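Local coordinates for protein N-acetylneuraminate lyase (Fusobacterium nucleatum subsp. nucleatum ATCC 25586, PDB 5ZKA) that belongs to the dihydrodipicolinate synthetase family of TIM-barrel enzymes and is a lyase, at residues T251-D254 with L255-G258; K298-H301 with K302-K306. All coordinates share one frame; numbering follows the deposited sequence.

Contact 1 of 2, residues T251-D254 with L255-G258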
ATOM      1  N   THR A 251       4.223   3.348  16.770  1.00 23.65           N
ATOM      2  CA  THR A 251       5.096   2.735  17.763  1.00 24.55           C
ATOM      3  C   THR A 251       5.484   1.329  17.332  1.00 26.43           C
ATOM      4  O   THR A 251       6.655   0.937  17.432  1.00 26.30           O
ATOM      5  CB  THR A 251       4.391   2.705  19.121  1.00 29.29           C
ATOM      6  OG1 THR A 251       4.151   4.051  19.570  1.00 33.92           O
ATOM      7  CG2 THR A 251       5.242   1.975  20.154  1.00 30.60           C
ATOM      8  N   THR A 252       4.505   0.569  16.840  1.00 23.77           N
ATOM      9  CA  THR A 252       4.763  -0.777  16.326  1.00 26.13           C
ATOM     10  C   THR A 252       5.818  -0.763  15.227  1.00 28.22           C
ATOM     11  O   THR A 252       6.730  -1.602  15.209  1.00 25.20           O
ATOM     12  CB  THR A 252       3.458  -1.380  15.813  1.00 25.05           C
ATOM     13  OG1 THR A 252       2.630  -1.722  16.933  1.00 27.15           O
ATOM     14  CG2 THR A 252       3.699  -2.647  14.964  1.00 22.25           C
ATOM     15  N   ASN A 253       5.733   0.198  14.310  1.00 24.02           N
ATOM     16  CA  ASN A 253       6.683   0.197  13.207  1.00 23.42           C
ATOM     17  C   ASN A 253       8.070   0.692  13.610  1.00 26.95           C
ATOM     18  O   ASN A 253       9.044   0.363  12.929  1.00 23.25           O
ATOM     19  CB  ASN A 253       6.111   1.003  12.028  1.00 24.73           C
ATOM     20  CG  ASN A 253       5.033   0.226  11.284  1.00 29.11           C
ATOM     21  OD1 ASN A 253       4.620  -0.842  11.737  1.00 28.01           O
ATOM     22  ND2 ASN A 253       4.578   0.746  10.141  1.00 22.16           N
ATOM     23  N   ASP A 254       8.198   1.454  14.698  1.00 26.55           N
ATOM     24  CA  ASP A 254       9.531   1.672  15.261  1.00 28.21           C
ATOM     25  C   ASP A 254      10.134   0.347  15.719  1.00 29.67           C
ATOM     26  O   ASP A 254      11.326   0.080  15.519  1.00 26.75           O
ATOM     27  CB  ASP A 254       9.458   2.638  16.447  1.00 26.32           C
ATOM     28  CG  ASP A 254       9.337   4.098  16.036  1.00 35.83           C
ATOM     29  OD1 ASP A 254       9.494   4.420  14.832  1.00 37.67           O
ATOM     30  OD2 ASP A 254       9.097   4.931  16.939  1.00 38.27           O
ATOM     31  N   LEU A 255       9.321  -0.488  16.358  1.00 27.06           N
ATOM     32  CA  LEU A 255       9.789  -1.801  16.781  1.00 26.42           C
ATOM     33  C   LEU A 255      10.085  -2.687  15.573  1.00 26.95           C
ATOM     34  O   LEU A 255      11.143  -3.321  15.501  1.00 27.58           O
ATOM     35  CB  LEU A 255       8.747  -2.444  17.695  1.00 28.17           C
ATOM     36  CG  LEU A 255       8.937  -3.937  17.968  1.00 29.24           C
ATOM     37  CD1 LEU A 255      10.251  -4.188  18.720  1.00 26.74           C
ATOM     38  CD2 LEU A 255       7.744  -4.473  18.749  1.00 26.16           C
ATOM     39  N   ILE A 256       9.170  -2.731  14.603  1.00 23.66           N
ATOM     40  CA  ILE A 256       9.386  -3.579  13.428  1.00 24.29           C
ATOM     41  C   ILE A 256      10.614  -3.117  12.655  1.00 25.35           C
ATOM     42  O   ILE A 256      11.394  -3.935  12.153  1.00 25.95           O
ATOM     43  CB  ILE A 256       8.120  -3.603  12.547  1.00 22.19           C
ATOM     44  CG1 ILE A 256       7.002  -4.353  13.283  1.00 25.41           C
ATOM     45  CG2 ILE A 256       8.413  -4.263  11.189  1.00 27.11           C
ATOM     46  CD1 ILE A 256       5.706  -4.449  12.493  1.00 26.45           C
ATOM     47  N   GLU A 257      10.819  -1.802  12.558  1.00 27.26           N
ATOM     48  CA  GLU A 257      11.987  -1.301  11.844  1.00 27.33           C
ATOM     49  C   GLU A 257      13.272  -1.795  12.492  1.00 31.03           C
ATOM     50  O   GLU A 257      14.216  -2.188  11.796  1.00 28.35           O
ATOM     51  CB  GLU A 257      11.952   0.228  11.801  1.00 31.21           C
ATOM     52  CG  GLU A 257      13.169   0.883  11.197  1.00 34.58           C
ATOM     53  CD  GLU A 257      13.155   2.389  11.431  1.00 43.78           C
ATOM     54  OE1 GLU A 257      12.505   3.098  10.644  1.00 39.26           O
ATOM     55  OE2 GLU A 257      13.770   2.855  12.418  1.00 44.78           O
ATOM     56  N   GLY A 258      13.311  -1.825  13.829  1.00 23.93           N
ATOM     57  CA  GLY A 258      14.473  -2.380  14.508  1.00 25.12           C
ATOM     58  C   GLY A 258      14.593  -3.882  14.323  1.00 26.19           C
ATOM     59  O   GLY A 258      15.693  -4.407  14.128  1.00 28.07           O
TER
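Thr252 and Ile256, one helical turn apart, lie side by side and point the same way, the CG2 methyl of Thr252 resting 3.7 Å from CD1 of Ile256. That methyl stands anti to its own backbone N, which leaves OG1 beside the N and able to bond to Ile248 O, a turn earlier, and to Asn226 ND2. Ile256 CD1 also reaches alongside the Asn253 amide, 3.8 Å from OD1, which is hydrogen-bonded to Gln249 NE2 one turn back.

The backbone bonds run in regular i to i+4 order. Ile256 N to Thr252 O and Glu257 N to Asn253 O are 2.8 Å, Leu255 N to Thr251 O and Gly258 N to Asp254 O 3.2 Å.

The polar ends of Asn253, Asp254 and Glu257 meet another protein chain. Both Asp254 oxygens and Glu257 OE1 are each salt-bridged to a basic side chain of that chain, which probably eases the proximity of the two acids. Asn253 ND2 bonds to Glu205 O and to an acidic side chain of the other chain. Thr252 and Leu255 instead touch helix 223-237, and Leu255 also meets Phe304. Helix 242-262, packed between its own chain and another, belongs to the C-terminal helical extension that follows the TIM barrel in this family.

Contact 2 of 2, residues K298-H301 with K302-K306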
ATOM      1  N   LYS A 298      18.022  -6.573  23.127  1.00 29.18           N
ATOM      2  CA  LYS A 298      17.757  -6.215  24.515  1.00 31.17           C
ATOM      3  C   LYS A 298      17.241  -4.787  24.612  1.00 32.67           C
ATOM      4  O   LYS A 298      16.368  -4.490  25.436  1.00 34.26           O
ATOM      5  CB  LYS A 298      19.020  -6.405  25.352  1.00 27.34           C
ATOM      6  CG  LYS A 298      18.866  -6.014  26.818  1.00 35.88           C
ATOM      7  CD  LYS A 298      20.109  -6.377  27.614  1.00 45.64           C
ATOM      8  CE  LYS A 298      20.115  -5.684  28.981  1.00 52.94           C
ATOM      9  NZ  LYS A 298      21.320  -6.029  29.801  1.00 57.25           N
ATOM     10  N   GLU A 299      17.735  -3.897  23.742  1.00 30.56           N
ATOM     11  CA  GLU A 299      17.288  -2.507  23.791  1.00 34.46           C
ATOM     12  C   GLU A 299      15.881  -2.357  23.231  1.00 35.56           C
ATOM     13  O   GLU A 299      15.084  -1.580  23.773  1.00 33.21           O
ATOM     14  CB  GLU A 299      18.266  -1.600  23.043  1.00 37.66           C
ATOM     15  CG  GLU A 299      19.587  -1.388  23.775  1.00 51.20           C
ATOM     16  CD  GLU A 299      19.395  -0.887  25.202  1.00 61.68           C
ATOM     17  OE1 GLU A 299      18.863   0.230  25.380  1.00 65.41           O
ATOM     18  OE2 GLU A 299      19.772  -1.614  26.148  1.00 66.26           O
ATOM     19  N   LEU A 300      15.567  -3.088  22.146  1.00 30.55           N
ATOM     20  CA  LEU A 300      14.202  -3.107  21.616  1.00 28.40           C
ATOM     21  C   LEU A 300      13.218  -3.629  22.655  1.00 27.99           C
ATOM     22  O   LEU A 300      12.116  -3.088  22.815  1.00 31.82           O
ATOM     23  CB  LEU A 300      14.122  -3.981  20.359  1.00 28.94           C
ATOM     24  CG  LEU A 300      14.863  -3.515  19.107  1.00 28.45           C
ATOM     25  CD1 LEU A 300      14.801  -4.591  18.017  1.00 30.11           C
ATOM     26  CD2 LEU A 300      14.279  -2.208  18.597  1.00 28.70           C
ATOM     27  N   HIS A 301      13.584  -4.707  23.346  1.00 26.47           N
ATOM     28  CA  HIS A 301      12.727  -5.229  24.402  1.00 31.67           C
ATOM     29  C   HIS A 301      12.517  -4.188  25.504  1.00 34.82           C
ATOM     30  O   HIS A 301      11.379  -3.919  25.911  1.00 33.10           O
ATOM     31  CB  HIS A 301      13.337  -6.518  24.954  1.00 32.52           C
ATOM     32  CG  HIS A 301      12.534  -7.157  26.043  1.00 34.29           C
ATOM     33  ND1 HIS A 301      12.908  -7.107  27.368  1.00 37.20           N
ATOM     34  CD2 HIS A 301      11.377  -7.860  26.006  1.00 31.53           C
ATOM     35  CE1 HIS A 301      12.020  -7.755  28.101  1.00 37.06           C
ATOM     36  NE2 HIS A 301      11.076  -8.214  27.300  1.00 36.57           N
ATOM     37  N   LYS A 302      13.605  -3.572  25.981  1.00 33.06           N
ATOM     38  CA  LYS A 302      13.484  -2.582  27.051  1.00 39.74           C
ATOM     39  C   LYS A 302      12.636  -1.382  26.628  1.00 36.03           C
ATOM     40  O   LYS A 302      11.885  -0.830  27.438  1.00 35.14           O
ATOM     41  CB  LYS A 302      14.873  -2.125  27.501  1.00 46.23           C
ATOM     42  CG  LYS A 302      15.511  -3.044  28.533  1.00 55.02           C
ATOM     43  CD  LYS A 302      17.032  -2.934  28.545  1.00 63.75           C
ATOM     44  CE  LYS A 302      17.500  -1.498  28.735  1.00 73.39           C
ATOM     45  NZ  LYS A 302      18.975  -1.430  28.975  1.00 79.67           N
ATOM     46  N   LYS A 303      12.729  -0.972  25.363  1.00 33.07           N
ATOM     47  CA  LYS A 303      12.021   0.235  24.941  1.00 33.95           C
ATOM     48  C   LYS A 303      10.560  -0.038  24.595  1.00 36.93           C
ATOM     49  O   LYS A 303       9.697   0.811  24.840  1.00 35.31           O
ATOM     50  CB  LYS A 303      12.728   0.863  23.735  1.00 35.01           C
ATOM     51  CG  LYS A 303      12.031   2.099  23.162  1.00 36.85           C
ATOM     52  CD  LYS A 303      12.960   2.873  22.239  1.00 42.07           C
ATOM     53  CE  LYS A 303      12.261   4.085  21.616  1.00 53.86           C
ATOM     54  NZ  LYS A 303      11.556   4.917  22.639  1.00 62.24           N
ATOM     55  N   PHE A 304      10.256  -1.201  24.010  1.00 32.09           N
ATOM     56  CA  PHE A 304       8.942  -1.425  23.412  1.00 28.77           C
ATOM     57  C   PHE A 304       8.086  -2.470  24.119  1.00 34.29           C
ATOM     58  O   PHE A 304       6.860  -2.429  23.970  1.00 33.27           O
ATOM     59  CB  PHE A 304       9.091  -1.811  21.925  1.00 27.41           C
ATOM     60  CG  PHE A 304       9.632  -0.692  21.069  1.00 27.65           C
ATOM     61  CD1 PHE A 304       8.860   0.432  20.804  1.00 31.70           C
ATOM     62  CD2 PHE A 304      10.925  -0.733  20.583  1.00 28.41           C
ATOM     63  CE1 PHE A 304       9.358   1.471  20.042  1.00 36.58           C
ATOM     64  CE2 PHE A 304      11.426   0.300  19.802  1.00 35.25           C
ATOM     65  CZ  PHE A 304      10.645   1.404  19.537  1.00 35.76           C
ATOM     66  N   LEU A 305       8.676  -3.376  24.911  1.00 32.16           N
ATOM     67  CA  LEU A 305       7.930  -4.564  25.315  1.00 31.52           C
ATOM     68  C   LEU A 305       8.078  -4.959  26.773  1.00 38.41           C
ATOM     69  O   LEU A 305       7.396  -5.898  27.194  1.00 37.17           O
ATOM     70  CB  LEU A 305       8.335  -5.769  24.448  1.00 30.73           C
ATOM     71  CG  LEU A 305       7.980  -5.652  22.965  1.00 32.80           C
ATOM     72  CD1 LEU A 305       8.644  -6.762  22.147  1.00 32.24           C
ATOM     73  CD2 LEU A 305       6.469  -5.686  22.778  1.00 35.97           C
ATOM     74  N   LYS A 306       8.922  -4.300  27.553  1.00 46.05           N
ATOM     75  CA  LYS A 306       9.149  -4.729  28.929  1.00 45.69           C
ATOM     76  C   LYS A 306       8.316  -3.888  29.888  1.00 46.77           C
ATOM     77  O   LYS A 306       8.122  -2.694  29.663  1.00 48.42           O
ATOM     78  CB  LYS A 306      10.635  -4.638  29.275  1.00 47.70           C
ATOM     79  CG  LYS A 306      11.010  -5.318  30.580  1.00 55.29           C
ATOM     80  CD  LYS A 306      12.362  -4.832  31.061  1.00 58.46           C
ATOM     81  CE  LYS A 306      12.782  -5.530  32.343  1.00 58.07           C
ATOM     82  NZ  LYS A 306      13.331  -6.887  32.071  1.00 59.30           N
TER
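Lys306 lays its CB over one face of the His301 imidazole, a CH-pi contact 4.0 Å from the ring centroid and 29° off the ring normal. Within the ring CE1 is met most closely, at 3.6 Å from Lys306 CB. With CG anti to the backbone N (chi1 -179°) and beside the carbonyl carbon, the ring stands out from the helix on the side to which Leu305 and Lys306 come back; Leu305 CB approaches His301 CD2 obliquely at 4.0 Å. The ring's rotation is further constrained by a hydrogen bond from NE2 to Glu275 OE2. Phe304, the second flat group, has Lys303 CG over the centre of one face, while Leu300 O lies at its edge, near the ring plane and 3.5 Å from CD2. Leu300 CD2 adds an apolar touch 4.0 Å from Phe304 CE2, the two side chains meeting at a slant.

On the outer side, Glu299 OE2 offers its syn lone pair to Lys302 NZ in a salt bridge of 2.9 Å. Both chains bend to meet, Glu299 at chi2 and Lys302 at chi3 (54°). Lys298 runs extended past Lys302, its CG 4.0 Å from Lys302 CD. The two ammonium groups come near each other without touching, and Glu299 probably offsets their like charge.

Backbone bonds continue from Lys302 N to Lys298 O through Leu305 N to His301 O, and Leu305 is the first residue to leave helical phi/psi. This final turn of helix 291-304 packs His301, Leu300 and Leu305 on helix 264-274, sets Phe304 against helix 242-262, and turns Leu305 also toward helix 223-237, where Arg229 NH2 bonds to Phe304 O.

Neither contact closes a long loop: each spans successive turns of a single helix, and the two follow one another without nesting or crossing. From the N terminus the chain first completes the parallel barrel and helix 223-237, then enters helix 242-262, where contact 1 lies. It continues through helix 264-274 to helix 291-304, whose last turns and the two residues after it form contact 2. In space the two come back together, their centres 11 Å apart. Phe304 of contact 2 fits against contact 1, its CZ 3.5 Å from Asp254 CB, and Leu300 CD1 packs on Gly258. Local turns far apart in sequence thus join the C-terminal helices to one another and, through Arg229, to helix 223-237.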